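Local structure of purine nucleoside phosphorylase (Thermus thermophilus, 1ODK) at residues Gly101-Ala106 against Ile199-Asn204; Asp113-Gln118 against Ala182-Leu187; Leu144-Arg149 against Met224-Leu229. The protein probably catalyses the phosphate-dependent cleavage of purine nucleosides into free base and sugar 1-phosphate, working as a hexamer of the phosphorylase superfamily. One frame throughout, in Å; residues are numbered along the deposited sequence.

Contact 1 of 3, residues Gly101-Ala106 against Ile199-Asn204; sequences GELIVA and ILAVSN
Four backbone hydrogen bonds join 101-106 to the antiparallel segment 199-204. Ile104 and Leu200 form the hydrogen-bonded pair. Ile104 N gives to Leu200 O at 2.8 Å, and Leu200 N returns a bond to Ile104 O. At the other end, Val202 is shared by two residues. Gly101 N reaches Val202 O at 2.7 Å, and Val202 N gives to Glu102 O at 2.9 Å, nearly along the C=O axis. With the positive phi of Gly101 (95°), this is the pattern of a G1 beta bulge. A side chain at Gly101 would also press on the preceding carbonyl.

On one face of the sheet, Leu103 CD2 lies against Ala201 CB at 3.9 Å. Leu103 CD1 meets Ile199 CD1 at 4.1 Å, the two side chains crossing obliquely. Met224 of helix 214-233 packs on both Leu103 and Ile199. On the face of Ile104 and Leu200, Ile104 CD1 touches Val202 CG2 at 3.9 Å, and Leu176 and Ala177 pack on Ile104. Glu102 turns its carboxylate outward to Ala99 N. The facing main-chain groups of Gly101, Glu102, Ile104, Leu200 and Val202 are thus paired with each other, and the buried side chains between sheet and helix are apolar.

Contact 2 of 3, residues Asp113-Gln118 against Ala182-Leu187; sequences DGTTRQ and ASALFL
Asp113 OD2 is held by two hydroxyls. Ser183 OG gives to Asp113 OD2 at 2.7 Å, across the contact. Thr116 OG1 gives to the same oxygen at 2.9 Å, from within the segment 113-118. Both donors lie above the carboxylate plane, Ser183 OG by 64°. The other oxygen, Asp113 OD1, accepts from Thr116 N at 3.0 Å, and it also pairs with Thr67 OG1. The bond to Thr116 N is an N-cap bond: Asp113 sits right before helix 114-120 and closes its first turn. The helix end and the hydroxyls around it would probably favour the charged form of this buried carboxylate, though Asp157 of the same chain, packed on Asp113, would oppose it if charged.

The torsions bring the groups together. Asp113 CG, Thr116 OG1 and Ser183 OG each lie between the backbone N and the carbonyl carbon. For Thr116 (chi1 59°) this turns OG1 back to the cap and leaves the methyl for the other helix. Thr116 CG2 lies 3.4 Å from Ser183 OG and 3.6 Å from Ala184 N. One turn further on, Leu187 CD2 comes against Thr116 CA at 3.8 Å. An alanine in place of Asp113 would remove both carboxylate oxygens, and would probably loosen the helix start and leave Ser183 OG without its partner here.

Two other subunits come close: Asp157 and Ala158 of a second subunit bond through their backbone N to Gln118 OE1, and Tyr173 of a third packs on Leu187. Within the chain, Thr67 of helix 67-79 touches Ser183 and Ala184, and Pro111 of strand 108-112 lies against Thr116. Beside these neighbours the two helix segments run at 30° to each other, their axes 8.9 Å apart at the closest.

Contact 3 of 3, residues Leu144-Arg149 against Met224-Leu229; sequences LGYPHR and MVEVAL
This is a partly buried contact between a helix-to-strand turn and the side of the C-terminal helix, joined by one hydrogen bond and a small apolar patch. It lies in the alpha-beta fold of the phosphorylase superfamily, where helices pack on a central mixed sheet. Helix 131-144 ends at Leu144, and Gly145 leaves the helix with a positive phi of 78°. The chain then leads through Tyr146 and Pro147 into strand 148-150. Helix 214-233 meets this turn through Glu226 and Val227.

Tyr146 OH gives to Glu226 OE2 at 2.8 Å, on the syn lone pair of that oxygen. The carboxylate comes to the ring at its edge, and OE2 lies in the ring plane. The two flat groups are turned 57° apart. Glu226 reaches this place with CG anti to the backbone N (chi1 -179°) and an extended chain. Arg222, one turn earlier on the same helix, bridges both ends: it forms a salt bridge with Glu226 OE2 and a hydrogen bond with Tyr146 OH. The acid is therefore likely to be charged.

Leu144 crosses Glu226 obliquely. Its CD1 is 3.8 Å from Glu226 CG, and its CD2 is 3.6 Å from the carboxylate oxygen Glu226 OE1. Tyr146 CD2 only brushes Val227 CG2, at 4.4 Å. Inward, Val227 packs on Ile199 of the sheet. Within the turn, His148 ND1 bonds to Tyr146 O at 2.9 Å, nearly along the C=O axis, and Leu144 O stands above the centre of the tyrosine ring. The tightest apolar touch is Leu144 CD1 to Val227 CG2, at 3.5 Å, closer than usual for two methyls.

Along the chain the first segments of all three contacts precede all the second ones. Both segments of contact 2 fall between those of contact 1, and contact 3 alternates with each. Contacts 1 and 3 are neighbours, with centres about 9 Å apart. Strands 103-106 and 148-150 lie side by side in the same sheet, joined through Leu103 and Val105 to Arg149. Contact 2 lies about 20 Å from contact 1, centre to centre, and touches it where Ala106 packs on Phe186. It is about 25 Å from contact 3, on the opposite side of the chain's centre. Contact 1 pairs two strands, contact 2 packs two helices, and contact 3 sets the C-terminal helix against the turn into strand 148-150; contact 2 also faces neighbouring subunits.

Contact 1 of 3, residues Gly101-Ala106 against Ile199-Asn204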
# COMPACT_ATOMS: atom_id res chain seq x y z
N GLY B 101 -0.82 10.07 35.20
CA GLY B 101 0.19 9.89 36.23
C GLY B 101 0.71 8.47 36.28
O GLY B 101 1.76 8.20 36.87
N GLU B 102 -0.03 7.54 35.68
CA GLU B 102 0.39 6.14 35.67
C GLU B 102 1.56 6.00 34.69
O GLU B 102 1.66 6.75 33.72
CB GLU B 102 -0.78 5.25 35.24
CG GLU B 102 -0.67 3.82 35.75
CD GLU B 102 -1.90 2.99 35.42
OE1 GLU B 102 -3.00 3.58 35.31
OE2 GLU B 102 -1.77 1.76 35.28
N LEU B 103 2.44 5.04 34.94
CA LEU B 103 3.58 4.84 34.06
C LEU B 103 3.37 3.67 33.11
O LEU B 103 2.62 2.74 33.41
CB LEU B 103 4.85 4.59 34.89
CG LEU B 103 5.21 5.64 35.94
CD1 LEU B 103 6.53 5.27 36.58
CD2 LEU B 103 5.30 7.03 35.29
N ILE B 104 4.03 3.73 31.97
CA ILE B 104 3.95 2.66 30.99
C ILE B 104 5.35 2.30 30.54
O ILE B 104 6.09 3.16 30.05
CB ILE B 104 3.15 3.07 29.73
CG1 ILE B 104 1.69 3.34 30.08
CG2 ILE B 104 3.25 1.98 28.68
CD1 ILE B 104 0.88 3.93 28.92
N VAL B 105 5.74 1.04 30.73
CA VAL B 105 7.05 0.60 30.27
C VAL B 105 6.74 0.02 28.89
O VAL B 105 6.05 -1.00 28.78
CB VAL B 105 7.65 -0.51 31.15
CG1 VAL B 105 8.97 -0.99 30.54
CG2 VAL B 105 7.89 0.02 32.56
N ALA B 106 7.24 0.68 27.85
CA ALA B 106 6.97 0.26 26.48
C ALA B 106 7.60 -1.05 26.06
O ALA B 106 8.81 -1.14 25.87
CB ALA B 106 7.37 1.38 25.51
N ILE B 199 9.93 4.70 28.71
CA ILE B 199 8.98 4.65 29.80
C ILE B 199 8.19 5.95 29.66
O ILE B 199 8.76 7.01 29.37
CB ILE B 199 9.67 4.56 31.17
CG1 ILE B 199 8.61 4.52 32.27
CG2 ILE B 199 10.65 5.71 31.35
CD1 ILE B 199 9.17 4.20 33.64
N LEU B 200 6.88 5.87 29.83
CA LEU B 200 6.04 7.05 29.68
C LEU B 200 5.12 7.28 30.87
O LEU B 200 4.80 6.35 31.61
CB LEU B 200 5.17 6.92 28.43
CG LEU B 200 5.85 6.61 27.09
CD1 LEU B 200 4.80 6.31 26.04
CD2 LEU B 200 6.71 7.80 26.66
N ALA B 201 4.70 8.52 31.03
CA ALA B 201 3.77 8.89 32.08
C ALA B 201 2.51 9.35 31.35
O ALA B 201 2.59 10.20 30.46
CB ALA B 201 4.34 10.03 32.91
N VAL B 202 1.36 8.78 31.69
CA VAL B 202 0.11 9.16 31.06
C VAL B 202 -0.23 10.60 31.46
O VAL B 202 -0.35 10.91 32.65
CB VAL B 202 -1.05 8.23 31.49
CG1 VAL B 202 -2.35 8.69 30.86
CG2 VAL B 202 -0.74 6.81 31.07
N SER B 203 -0.39 11.47 30.48
CA SER B 203 -0.70 12.87 30.74
C SER B 203 -2.14 13.24 30.43
O SER B 203 -2.59 14.34 30.75
CB SER B 203 0.23 13.78 29.93
OG SER B 203 0.07 13.52 28.54
N ASN B 204 -2.87 12.31 29.82
CA ASN B 204 -4.26 12.56 29.45
C ASN B 204 -4.84 11.37 28.72
O ASN B 204 -4.16 10.37 28.50
CB ASN B 204 -4.34 13.77 28.52
CG ASN B 204 -3.62 13.53 27.20
OD1 ASN B 204 -2.39 13.46 27.16
ND2 ASN B 204 -4.38 13.37 26.13

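Contact 2 of 3, residues Asp113-Gln118 against Ala182-Leu187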
# COMPACT_ATOMS: atom_id res chain seq x y z
N ASP B 113 4.07 5.85 12.20
CA ASP B 113 4.83 7.01 11.75
C ASP B 113 5.55 6.80 10.41
O ASP B 113 5.89 5.67 10.04
CB ASP B 113 5.86 7.38 12.81
CG ASP B 113 6.98 6.37 12.89
OD1 ASP B 113 8.14 6.76 12.64
OD2 ASP B 113 6.70 5.19 13.20
N GLY B 114 5.82 7.90 9.72
CA GLY B 114 6.50 7.82 8.43
C GLY B 114 8.02 7.73 8.49
O GLY B 114 8.66 7.41 7.50
N THR B 115 8.60 8.03 9.65
CA THR B 115 10.05 7.95 9.77
C THR B 115 10.51 6.50 9.74
O THR B 115 11.43 6.15 9.00
CB THR B 115 10.55 8.63 11.08
OG1 THR B 115 10.16 10.00 11.07
CG2 THR B 115 12.07 8.55 11.18
N THR B 116 9.87 5.64 10.52
CA THR B 116 10.26 4.23 10.50
C THR B 116 9.96 3.69 9.10
O THR B 116 10.74 2.92 8.54
CB THR B 116 9.49 3.40 11.54
OG1 THR B 116 8.09 3.50 11.29
CG2 THR B 116 9.79 3.91 12.95
N ARG B 117 8.83 4.13 8.54
CA ARG B 117 8.42 3.70 7.21
C ARG B 117 9.48 4.02 6.16
O ARG B 117 9.78 3.19 5.30
CB ARG B 117 7.10 4.37 6.82
CG ARG B 117 6.56 3.93 5.46
CD ARG B 117 5.35 4.76 5.06
NE ARG B 117 4.93 4.47 3.69
CZ ARG B 117 4.34 3.34 3.31
NH1 ARG B 117 4.11 2.39 4.20
NH2 ARG B 117 4.00 3.17 2.04
N GLN B 118 10.05 5.22 6.23
CA GLN B 118 11.08 5.61 5.28
C GLN B 118 12.34 4.75 5.44
O GLN B 118 12.88 4.25 4.46
CB GLN B 118 11.44 7.09 5.44
CG GLN B 118 12.21 7.67 4.26
CD GLN B 118 12.51 9.14 4.41
OE1 GLN B 118 11.69 9.91 4.92
NE2 GLN B 118 13.69 9.56 3.95
N ALA B 182 8.76 6.68 20.24
CA ALA B 182 9.24 5.32 20.49
C ALA B 182 9.60 4.43 19.31
O ALA B 182 10.68 3.84 19.30
CB ALA B 182 8.23 4.60 21.39
N SER B 183 8.72 4.31 18.33
CA SER B 183 8.99 3.45 17.18
C SER B 183 10.36 3.72 16.52
O SER B 183 11.12 2.78 16.28
CB SER B 183 7.88 3.59 16.14
OG SER B 183 7.85 4.91 15.62
N ALA B 184 10.66 4.98 16.25
CA ALA B 184 11.93 5.33 15.60
C ALA B 184 13.14 5.03 16.49
O ALA B 184 14.17 4.56 16.01
CB ALA B 184 11.94 6.82 15.20
N LEU B 185 13.02 5.32 17.78
CA LEU B 185 14.11 5.05 18.70
C LEU B 185 14.41 3.55 18.71
O LEU B 185 15.57 3.14 18.60
CB LEU B 185 13.72 5.50 20.11
CG LEU B 185 14.68 5.15 21.25
CD1 LEU B 185 16.00 5.91 21.09
CD2 LEU B 185 14.01 5.51 22.58
N PHE B 186 13.36 2.75 18.83
CA PHE B 186 13.51 1.29 18.86
C PHE B 186 14.16 0.78 17.58
O PHE B 186 15.08 -0.03 17.63
CB PHE B 186 12.14 0.63 19.07
CG PHE B 186 11.56 0.84 20.45
CD1 PHE B 186 10.24 0.49 20.73
CD2 PHE B 186 12.33 1.38 21.48
CE1 PHE B 186 9.69 0.67 22.00
CE2 PHE B 186 11.80 1.56 22.76
CZ PHE B 186 10.48 1.21 23.02
N LEU B 187 13.66 1.25 16.44
CA LEU B 187 14.21 0.84 15.15
C LEU B 187 15.69 1.20 15.06
O LEU B 187 16.53 0.37 14.71
CB LEU B 187 13.46 1.53 14.00
CG LEU B 187 14.02 1.29 12.60
CD1 LEU B 187 13.95 -0.20 12.28
CD2 LEU B 187 13.25 2.10 11.56

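Contact 3 of 3, residues Leu144-Arg149 against Met224-Leu229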
# COMPACT_ATOMS: atom_id res chain seq x y z
N LEU B 144 10.25 0.34 42.80
CA LEU B 144 9.84 1.64 43.33
C LEU B 144 8.37 1.66 43.74
O LEU B 144 7.95 2.50 44.53
CB LEU B 144 10.13 2.75 42.32
CG LEU B 144 11.63 3.04 42.11
CD1 LEU B 144 11.81 4.07 41.01
CD2 LEU B 144 12.23 3.55 43.42
N GLY B 145 7.58 0.74 43.18
CA GLY B 145 6.18 0.64 43.54
C GLY B 145 5.18 1.62 42.94
O GLY B 145 4.02 1.63 43.36
N TYR B 146 5.59 2.43 41.97
CA TYR B 146 4.66 3.39 41.37
C TYR B 146 3.72 2.66 40.41
O TYR B 146 4.13 1.76 39.69
CB TYR B 146 5.42 4.47 40.59
CG TYR B 146 6.43 5.24 41.42
CD1 TYR B 146 6.05 5.87 42.60
CD2 TYR B 146 7.75 5.37 41.00
CE1 TYR B 146 6.97 6.60 43.36
CE2 TYR B 146 8.68 6.09 41.74
CZ TYR B 146 8.28 6.71 42.92
OH TYR B 146 9.20 7.43 43.66
N PRO B 147 2.43 3.04 40.40
CA PRO B 147 1.46 2.40 39.51
C PRO B 147 1.97 2.43 38.07
O PRO B 147 2.34 3.49 37.56
CB PRO B 147 0.21 3.25 39.70
CG PRO B 147 0.31 3.64 41.14
CD PRO B 147 1.76 4.03 41.27
N HIS B 148 1.97 1.28 37.42
CA HIS B 148 2.46 1.20 36.05
C HIS B 148 1.88 0.03 35.29
O HIS B 148 1.30 -0.89 35.88
CB HIS B 148 3.98 1.07 36.04
CG HIS B 148 4.47 -0.23 36.61
ND1 HIS B 148 4.38 -0.52 37.96
CD2 HIS B 148 5.01 -1.32 36.02
CE1 HIS B 148 4.84 -1.75 38.17
NE2 HIS B 148 5.22 -2.25 37.01
N ARG B 149 2.05 0.06 33.97
CA ARG B 149 1.59 -1.00 33.09
C ARG B 149 2.75 -1.33 32.15
O ARG B 149 3.65 -0.51 31.95
CB ARG B 149 0.37 -0.54 32.27
CG ARG B 149 -0.89 -0.27 33.09
CD ARG B 149 -1.41 -1.55 33.75
NE ARG B 149 -1.68 -2.59 32.76
CZ ARG B 149 -2.70 -2.58 31.91
NH1 ARG B 149 -3.57 -1.57 31.93
NH2 ARG B 149 -2.84 -3.55 31.03
N MET B 224 8.74 8.61 36.60
CA MET B 224 9.27 8.05 35.37
C MET B 224 10.78 8.28 35.22
O MET B 224 11.52 7.38 34.82
CB MET B 224 8.50 8.66 34.19
CG MET B 224 9.27 8.85 32.92
SD MET B 224 8.18 9.56 31.68
CE MET B 224 8.36 11.31 31.99
N VAL B 225 11.24 9.48 35.55
CA VAL B 225 12.66 9.81 35.46
C VAL B 225 13.49 9.02 36.47
O VAL B 225 14.58 8.53 36.14
CB VAL B 225 12.89 11.33 35.69
CG1 VAL B 225 14.39 11.64 35.73
CG2 VAL B 225 12.23 12.12 34.56
N GLU B 226 12.98 8.89 37.69
CA GLU B 226 13.68 8.13 38.72
C GLU B 226 13.84 6.68 38.25
O GLU B 226 14.91 6.07 38.42
CB GLU B 226 12.90 8.16 40.03
CG GLU B 226 13.57 7.42 41.17
CD GLU B 226 12.76 7.45 42.46
OE1 GLU B 226 13.28 6.97 43.49
OE2 GLU B 226 11.61 7.93 42.43
N VAL B 227 12.78 6.12 37.68
CA VAL B 227 12.84 4.74 37.19
C VAL B 227 13.89 4.63 36.08
O VAL B 227 14.71 3.71 36.09
CB VAL B 227 11.47 4.27 36.64
CG1 VAL B 227 11.63 2.95 35.91
CG2 VAL B 227 10.48 4.10 37.79
N ALA B 228 13.85 5.56 35.14
CA ALA B 228 14.79 5.54 34.02
C ALA B 228 16.25 5.68 34.47
O ALA B 228 17.12 4.96 33.99
CB ALA B 228 14.44 6.64 33.02
N LEU B 229 16.52 6.60 35.39
CA LEU B 229 17.89 6.81 35.87
C LEU B 229 18.40 5.54 36.54
O LEU B 229 19.52 5.10 36.28
CB LEU B 229 17.94 7.99 36.84
CG LEU B 229 17.79 9.37 36.19
CD1 LEU B 229 17.53 10.43 37.25
CD2 LEU B 229 19.04 9.70 35.40